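Local coordinates for protein diguanylate cyclase (Pseudomonas aeruginosa, PDB 5M3C) that joins a GGDEF domain and an EAL domain in a single chain, with guanosine-5'-triphosphate and calcium ions bound in the model, at residues Ser19-Asn22 with His23-Glu27; Phe114-Gly118 with His119-Val123; Leu300-Glu304 with Ser305-Asn309. One frame throughout, in Å; residues are numbered along the deposited sequence.

Contact 1. Residues Ser19-Asn22 with His23-Glu27; sequences SRLN and HALDE
Leu-21 turns its CG to the far side of its own backbone N (chi1 176°), and the second torsion, at 51°, then carries CD1 forward along the helix toward Leu-25, one turn on. Leu-25 answers with its own CD1, and the two methyl groups meet at 3.7 Å, branch end against branch end, while the side chains as a whole run at a slant to one another. The same methyl of Leu-25 also rests near the backbone, with CD1 3.5 Å from Leu-21 O. This pair forms part of the buried stripe of an amphipathic helix, residues 14-31 in the GGDEF domain, and helix 139-155 covers it: Leu-21 packs on Ala-139 and Leu-25 on Leu-142. Ala-24 belongs to the buried side too; its CB lies 3.4 Å from Arg-20 O, next to the carbonyl its own N-H uses. Four successive i to i+4 hydrogen bonds hold these two turns: His-23 N to Ser-19 O (2.8 Å), Ala-24 N to Arg-20 O (3.2 Å), Leu-25 N to Leu-21 O (2.9 Å) and Asp-26 N to Asn-22 O (3.1 Å). Ser-19, Asn-22, His-23 and Asp-26 are exposed. Among them Asp-26 sets its CG beside its own backbone N (chi1 -61°), which leans the carboxylate back over the preceding turn, with CG 3.3 Å from Asn-22 O. No hydrogen bond joins these two acceptor groups, and the charge of Asp-26 is met farther along the helix, where OD1 forms a salt bridge with Arg-29. At the N-terminal end, Ser-19 OG is hydrogen-bonded back to Leu-16 O.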
loop_
_atom_site.group_PDB
_atom_site.type_symbol
_atom_site.label_atom_id
_atom_site.label_comp_id
_atom_site.label_asym_id
_atom_site.label_seq_id
_atom_site.Cartn_x
_atom_site.Cartn_y
_atom_site.Cartn_z
ATOM N N SER B 19 -40.199 18.891 -21.637
ATOM C CA SER B 19 -41.650 18.788 -21.796
ATOM C C SER B 19 -42.154 17.497 -21.162
ATOM O O SER B 19 -43.199 17.480 -20.497
ATOM C CB SER B 19 -42.045 18.835 -23.277
ATOM O OG SER B 19 -41.884 17.569 -23.893
ATOM N N ARG B 20 -41.398 16.420 -21.364
ATOM C CA ARG B 20 -41.760 15.118 -20.816
ATOM C C ARG B 20 -41.593 15.082 -19.303
ATOM O O ARG B 20 -42.294 14.339 -18.615
ATOM C CB ARG B 20 -40.945 14.011 -21.484
ATOM C CG ARG B 20 -41.533 13.593 -22.820
ATOM C CD ARG B 20 -40.481 13.180 -23.832
ATOM N NE ARG B 20 -40.127 11.771 -23.721
ATOM C CZ ARG B 20 -39.681 11.032 -24.731
ATOM N NH1 ARG B 20 -39.541 11.563 -25.938
ATOM N NH2 ARG B 20 -39.381 9.760 -24.537
ATOM N N LEU B 21 -40.673 15.889 -18.784
ATOM C CA LEU B 21 -40.542 16.038 -17.338
ATOM C C LEU B 21 -41.704 16.864 -16.788
ATOM O O LEU B 21 -42.304 16.512 -15.767
ATOM C CB LEU B 21 -39.209 16.697 -16.976
ATOM C CG LEU B 21 -38.986 17.004 -15.491
ATOM C CD1 LEU B 21 -39.240 15.784 -14.619
ATOM C CD2 LEU B 21 -37.578 17.527 -15.267
ATOM N N ASN B 22 -42.018 17.961 -17.473
ATOM C CA ASN B 22 -43.144 18.809 -17.094
ATOM C C ASN B 22 -44.446 18.018 -17.073
ATOM O O ASN B 22 -45.209 18.101 -16.112
ATOM C CB ASN B 22 -43.271 19.999 -18.047
ATOM C CG ASN B 22 -42.334 21.137 -17.691
ATOM O OD1 ASN B 22 -41.892 21.259 -16.547
ATOM N ND2 ASN B 22 -42.032 21.982 -18.670
ATOM N N HIS B 23 -44.700 17.250 -18.129
ATOM C CA HIS B 23 -45.915 16.439 -18.189
ATOM C C HIS B 23 -45.975 15.451 -17.026
ATOM O O HIS B 23 -47.023 15.279 -16.404
ATOM C CB HIS B 23 -46.010 15.685 -19.516
ATOM C CG HIS B 23 -47.131 14.693 -19.562
ATOM N ND1 HIS B 23 -48.456 15.065 -19.491
ATOM C CD2 HIS B 23 -47.126 13.342 -19.671
ATOM C CE1 HIS B 23 -49.219 13.988 -19.553
ATOM N NE2 HIS B 23 -48.435 12.929 -19.664
ATOM N N ALA B 24 -44.849 14.806 -16.738
ATOM C CA ALA B 24 -44.776 13.832 -15.653
ATOM C C ALA B 24 -45.106 14.485 -14.316
ATOM O O ALA B 24 -45.837 13.921 -13.497
ATOM C CB ALA B 24 -43.395 13.204 -15.604
ATOM N N LEU B 25 -44.559 15.677 -14.100
ATOM C CA LEU B 25 -44.828 16.423 -12.878
ATOM C C LEU B 25 -46.323 16.648 -12.698
ATOM O O LEU B 25 -46.855 16.479 -11.600
ATOM C CB LEU B 25 -44.084 17.759 -12.892
ATOM C CG LEU B 25 -42.710 17.774 -12.213
ATOM C CD1 LEU B 25 -42.019 16.420 -12.299
ATOM C CD2 LEU B 25 -41.833 18.871 -12.802
ATOM N N ASP B 26 -47.000 17.019 -13.779
ATOM C CA ASP B 26 -48.441 17.245 -13.730
ATOM C C ASP B 26 -49.153 15.999 -13.213
ATOM O O ASP B 26 -49.906 16.066 -12.242
ATOM C CB ASP B 26 -48.978 17.630 -15.111
ATOM C CG ASP B 26 -48.358 18.910 -15.645
ATOM O OD1 ASP B 26 -47.768 19.666 -14.844
ATOM O OD2 ASP B 26 -48.458 19.159 -16.864
ATOM N N GLU B 27 -48.905 14.864 -13.856
ATOM C CA GLU B 27 -49.499 13.601 -13.431
ATOM C C GLU B 27 -49.151 13.306 -11.976
ATOM O O GLU B 27 -50.004 12.872 -11.199
ATOM C CB GLU B 27 -49.014 12.454 -14.316
ATOM C CG GLU B 27 -49.544 12.492 -15.740
ATOM C CD GLU B 27 -48.901 11.442 -16.627
ATOM O OE1 GLU B 27 -48.133 10.603 -16.108
ATOM O OE2 GLU B 27 -49.159 11.456 -17.849
#

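Contact 2. Residues Phe114-Gly118 with His119-Val123; sequences FQADG and HEFFV
Val-123 places CG2 between its backbone N and carbonyl carbon, and from there the methyl meets the ring of Phe-114, 3.5 Å from CE1; the two side chains cross at about a right angle. Phe-121 O lies at the edge of the same ring, in its plane, 3.9 Å from Phe-114 CD1. Helix 54-70 packs against this buried side through Leu-60 and Ile-64, and its Arg-67 makes a cation-pi contact with Phe-114. Farther along, Ala-116 CB approaches Phe-121 CE1 at 4.3 Å. Phe-114, Ala-116 and Phe-121 share one face of a beta hairpin of the GGDEF domain, in which a type II' turn from Ala-116 to His-119 reverses the chain. Phe-114 and Phe-121 form an antiparallel hydrogen-bonded pair, N to O 2.8 Å one way and, from Phe-121 N to Phe-114 O, 3.0 Å the other. Ala-116 N likewise bonds to His-119 O (3.1 Å), while the return bond from His-119 N is weak. On the other face, Gln-115 bends at chi2 (79°), folding its amide back across the partner strand. NE2 thereby comes 3.2 Å from His-119 O, at an angle too poor for a hydrogen bond. The amide slants past Glu-120, whose carboxylate is turned 75° from it and engages the second subunit: OE1 is hydrogen-bonded to His-5 and OE2 salt-bridged to Arg-20 of that chain. At the exposed turn, Asp-117 brings OD1 3.6 Å from His-119 CD2, with carboxylate and imidazole planes almost perpendicular (88°).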
loop_
_atom_site.group_PDB
_atom_site.type_symbol
_atom_site.label_atom_id
_atom_site.label_comp_id
_atom_site.label_asym_id
_atom_site.label_seq_id
_atom_site.Cartn_x
_atom_site.Cartn_y
_atom_site.Cartn_z
ATOM N N PHE B 114 -17.034 -0.787 -23.949
ATOM C CA PHE B 114 -17.862 -0.387 -25.076
ATOM C C PHE B 114 -17.082 -0.547 -26.373
ATOM O O PHE B 114 -15.875 -0.324 -26.411
ATOM C CB PHE B 114 -18.341 1.054 -24.898
ATOM C CG PHE B 114 -19.180 1.262 -23.668
ATOM C CD1 PHE B 114 -18.585 1.391 -22.422
ATOM C CD2 PHE B 114 -20.563 1.324 -23.754
ATOM C CE1 PHE B 114 -19.354 1.580 -21.287
ATOM C CE2 PHE B 114 -21.336 1.515 -22.623
ATOM C CZ PHE B 114 -20.730 1.643 -21.387
ATOM N N GLN B 115 -17.782 -0.930 -27.435
ATOM C CA GLN B 115 -17.128 -1.312 -28.680
ATOM C C GLN B 115 -17.019 -0.150 -29.666
ATOM O O GLN B 115 -18.030 0.374 -30.139
ATOM C CB GLN B 115 -17.884 -2.475 -29.329
ATOM C CG GLN B 115 -16.985 -3.464 -30.056
ATOM C CD GLN B 115 -16.285 -4.426 -29.109
ATOM O OE1 GLN B 115 -16.837 -4.812 -28.076
ATOM N NE2 GLN B 115 -15.067 -4.825 -29.462
ATOM N N ALA B 116 -15.782 0.242 -29.968
ATOM C CA ALA B 116 -15.505 1.257 -30.985
ATOM C C ALA B 116 -14.450 0.720 -31.950
ATOM O O ALA B 116 -13.395 0.255 -31.524
ATOM C CB ALA B 116 -15.031 2.549 -30.339
ATOM N N ASP B 117 -14.743 0.812 -33.247
ATOM C CA ASP B 117 -14.003 0.079 -34.288
ATOM C C ASP B 117 -13.578 -1.316 -33.808
ATOM O O ASP B 117 -14.417 -2.097 -33.355
ATOM C CB ASP B 117 -12.821 0.891 -34.860
ATOM C CG ASP B 117 -12.079 1.694 -33.807
ATOM O OD1 ASP B 117 -11.422 1.088 -32.931
ATOM O OD2 ASP B 117 -12.130 2.941 -33.875
ATOM N N GLY B 118 -12.291 -1.631 -33.906
ATOM C CA GLY B 118 -11.811 -2.968 -33.569
ATOM C C GLY B 118 -11.804 -3.246 -32.079
ATOM O O GLY B 118 -12.021 -4.379 -31.649
ATOM N N HIS B 119 -11.572 -2.204 -31.290
ATOM C CA HIS B 119 -11.300 -2.373 -29.869
ATOM C C HIS B 119 -12.509 -2.174 -28.983
ATOM O O HIS B 119 -13.630 -1.949 -29.444
ATOM C CB HIS B 119 -10.221 -1.390 -29.430
ATOM C CG HIS B 119 -9.016 -1.403 -30.308
ATOM N ND1 HIS B 119 -7.758 -1.717 -29.843
ATOM C CD2 HIS B 119 -8.882 -1.165 -31.634
ATOM C CE1 HIS B 119 -6.898 -1.657 -30.843
ATOM N NE2 HIS B 119 -7.556 -1.326 -31.941
ATOM N N GLU B 120 -12.241 -2.261 -27.689
ATOM C CA GLU B 120 -13.236 -2.030 -26.675
ATOM C C GLU B 120 -12.550 -1.299 -25.533
ATOM O O GLU B 120 -11.491 -1.717 -25.058
ATOM C CB GLU B 120 -13.808 -3.357 -26.191
ATOM C CG GLU B 120 -13.020 -3.978 -25.050
ATOM C CD GLU B 120 -13.250 -5.466 -24.923
ATOM O OE1 GLU B 120 -14.187 -5.982 -25.571
ATOM O OE2 GLU B 120 -12.492 -6.119 -24.174
ATOM N N PHE B 121 -13.147 -0.195 -25.105
ATOM C CA PHE B 121 -12.591 0.597 -24.027
ATOM C C PHE B 121 -13.606 0.708 -22.900
ATOM O O PHE B 121 -14.815 0.720 -23.141
ATOM C CB PHE B 121 -12.220 1.981 -24.547
ATOM C CG PHE B 121 -11.424 1.950 -25.816
ATOM C CD1 PHE B 121 -12.059 1.878 -27.045
ATOM C CD2 PHE B 121 -10.041 1.987 -25.782
ATOM C CE1 PHE B 121 -11.329 1.848 -28.217
ATOM C CE2 PHE B 121 -9.303 1.959 -26.949
ATOM C CZ PHE B 121 -9.948 1.889 -28.170
ATOM N N PHE B 122 -13.110 0.783 -21.670
ATOM C CA PHE B 122 -13.982 0.926 -20.515
ATOM C C PHE B 122 -14.120 2.390 -20.135
ATOM O O PHE B 122 -13.128 3.087 -19.920
ATOM C CB PHE B 122 -13.440 0.149 -19.318
ATOM C CG PHE B 122 -13.248 -1.315 -19.580
ATOM C CD1 PHE B 122 -12.125 -1.766 -20.255
ATOM C CD2 PHE B 122 -14.184 -2.242 -19.147
ATOM C CE1 PHE B 122 -11.941 -3.111 -20.500
ATOM C CE2 PHE B 122 -14.005 -3.591 -19.390
ATOM C CZ PHE B 122 -12.882 -4.025 -20.067
ATOM N N VAL B 123 -15.363 2.849 -20.053
ATOM C CA VAL B 123 -15.654 4.192 -19.582
ATOM C C VAL B 123 -16.550 4.081 -18.356
ATOM O O VAL B 123 -17.310 3.123 -18.216
ATOM C CB VAL B 123 -16.346 5.046 -20.664
ATOM C CG1 VAL B 123 -15.686 4.830 -22.018
ATOM C CG2 VAL B 123 -17.824 4.713 -20.742
#

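Contact 3. Residues Leu300-Glu304 with Ser305-Asn309; sequences LEITE and SFIMN. With CA (calcium ion), chain H.
Ile-302 and Ile-307 pack where a strand of the EAL domain, a TIM-barrel-like fold, gives way to the short helix 304-307. Ile-302 CG2 sits 3.7 Å from Ile-307 CG1, the two side chains crossing nearly at right angles, with Leu-318 and Ile-330 also packed around this buried pair. Glu-304 is buried as well: its chain is extended, with CG anti to the backbone N (chi1 -174°), CG touches Met-308 CG at 3.9 Å, and OE2 accepts a hydrogen bond from Gly-334 N. Thr-303 O starts the helix with two bonds, one from Ile-307 N (3.1 Å) in the carbonyl plane and one from Phe-306 N (3.1 Å) well above it. The outer side is more open to solvent and partly polar: Thr-303 OG1 and the exposed Ser-305 OG share a hydrogen bond of 3.2 Å, and Thr-303 CG2 lies against Phe-306 CB (3.4 Å). Phe-306 CD1 is more distant from Ile-302 CG2, at 4.1 Å. Back along the strand, Glu-301 joins Glu-210, Asn-269 and Asp-331 in binding calcium: its OE1 lies 2.1 Å from the ion, while OE2 forms a salt bridge with Lys-352 NZ.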
loop_
_atom_site.group_PDB
_atom_site.type_symbol
_atom_site.label_atom_id
_atom_site.label_comp_id
_atom_site.label_asym_id
_atom_site.label_seq_id
_atom_site.Cartn_x
_atom_site.Cartn_y
_atom_site.Cartn_z
ATOM N N LEU B 300 14.150 19.491 -0.131
ATOM C CA LEU B 300 12.841 19.042 -0.598
ATOM C C LEU B 300 12.262 17.986 0.335
ATOM O O LEU B 300 12.805 16.887 0.453
ATOM C CB LEU B 300 12.942 18.474 -2.013
ATOM C CG LEU B 300 13.422 19.459 -3.076
ATOM C CD1 LEU B 300 13.671 18.737 -4.390
ATOM C CD2 LEU B 300 12.420 20.589 -3.260
ATOM N N GLU B 301 11.161 18.329 0.997
ATOM C CA GLU B 301 10.495 17.408 1.910
ATOM C C GLU B 301 9.472 16.581 1.149
ATOM O O GLU B 301 8.703 17.117 0.360
ATOM C CB GLU B 301 9.798 18.175 3.038
ATOM C CG GLU B 301 10.743 18.863 4.013
ATOM C CD GLU B 301 10.008 19.622 5.103
ATOM O OE1 GLU B 301 8.763 19.528 5.163
ATOM O OE2 GLU B 301 10.673 20.313 5.901
ATOM N N ILE B 302 9.464 15.274 1.384
ATOM C CA ILE B 302 8.504 14.398 0.725
ATOM C C ILE B 302 7.808 13.516 1.753
ATOM O O ILE B 302 8.456 12.912 2.603
ATOM C CB ILE B 302 9.180 13.518 -0.342
ATOM C CG1 ILE B 302 10.185 14.351 -1.145
ATOM C CG2 ILE B 302 8.134 12.898 -1.256
ATOM C CD1 ILE B 302 10.778 13.634 -2.338
ATOM N N THR B 303 6.484 13.448 1.670
ATOM C CA THR B 303 5.692 12.726 2.658
ATOM C C THR B 303 5.953 11.220 2.595
ATOM O O THR B 303 6.000 10.630 1.513
ATOM C CB THR B 303 4.183 13.012 2.485
ATOM O OG1 THR B 303 3.445 12.379 3.536
ATOM C CG2 THR B 303 3.677 12.512 1.139
ATOM N N GLU B 304 6.131 10.610 3.766
ATOM C CA GLU B 304 6.379 9.173 3.868
ATOM C C GLU B 304 5.348 8.377 3.077
ATOM O O GLU B 304 5.694 7.614 2.169
ATOM C CB GLU B 304 6.353 8.738 5.336
ATOM C CG GLU B 304 6.744 7.286 5.570
ATOM C CD GLU B 304 6.532 6.847 7.008
ATOM O OE1 GLU B 304 7.286 5.971 7.481
ATOM O OE2 GLU B 304 5.612 7.375 7.668
ATOM N N SER B 305 4.080 8.574 3.425
ATOM C CA SER B 305 2.974 7.832 2.822
ATOM C C SER B 305 3.104 7.711 1.306
ATOM O O SER B 305 2.700 6.706 0.722
ATOM C CB SER B 305 1.638 8.492 3.180
ATOM O OG SER B 305 1.638 9.872 2.857
ATOM N N PHE B 306 3.669 8.735 0.672
ATOM C CA PHE B 306 3.851 8.732 -0.776
ATOM C C PHE B 306 5.106 7.969 -1.177
ATOM O O PHE B 306 5.068 7.134 -2.080
ATOM C CB PHE B 306 3.936 10.159 -1.318
ATOM C CG PHE B 306 4.276 10.227 -2.778
ATOM C CD1 PHE B 306 5.596 10.270 -3.194
ATOM C CD2 PHE B 306 3.278 10.231 -3.735
ATOM C CE1 PHE B 306 5.914 10.323 -4.539
ATOM C CE2 PHE B 306 3.588 10.283 -5.082
ATOM C CZ PHE B 306 4.909 10.330 -5.485
ATOM N N ILE B 307 6.218 8.264 -0.510
ATOM C CA ILE B 307 7.499 7.654 -0.857
ATOM C C ILE B 307 7.490 6.139 -0.658
ATOM O O ILE B 307 8.159 5.409 -1.392
ATOM C CB ILE B 307 8.661 8.279 -0.059
ATOM C CG1 ILE B 307 9.310 9.397 -0.878
ATOM C CG2 ILE B 307 9.707 7.231 0.287
ATOM C CD1 ILE B 307 10.642 9.874 -0.338
ATOM N N MET B 308 6.730 5.667 0.326
ATOM C CA MET B 308 6.627 4.229 0.578
ATOM C C MET B 308 5.653 3.556 -0.391
ATOM O O MET B 308 5.538 2.331 -0.420
ATOM C CB MET B 308 6.203 3.974 2.026
ATOM C CG MET B 308 7.253 4.387 3.045
ATOM S SD MET B 308 8.874 3.662 2.715
ATOM C CE MET B 308 9.855 4.407 4.016
ATOM N N ASN B 309 4.960 4.370 -1.181
ATOM C CA ASN B 309 4.077 3.883 -2.236
ATOM C C ASN B 309 4.780 4.004 -3.595
ATOM O O ASN B 309 4.203 3.687 -4.633
ATOM C CB ASN B 309 2.779 4.699 -2.227
ATOM C CG ASN B 309 1.819 4.298 -3.332
ATOM O OD1 ASN B 309 1.471 3.126 -3.477
ATOM N ND2 ASN B 309 1.373 5.279 -4.111
HETATM CA CA CA H . 6.761 19.692 5.876
#

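The three contacts follow one another along the chain, none nested in or crossing another. Contact 1 comes first, wholly within helix 14-31, and closes no loop. Contact 2, in the same GGDEF domain but with its nearest atoms about 20 Å away, closes the tight turn between strands 114-116 and 119-132 at the edge of the mixed sheet, facing helices 45-52 and 54-70. The chain then passes through helix 168-187 toward the EAL domain, where contact 3 turns strand 298-303 into helix 304-307. Contacts 1 and 3 lie on opposite sides of the chain's centre, their centres 55 Å apart. Contacts 2 and 3 each also reach the second subunit.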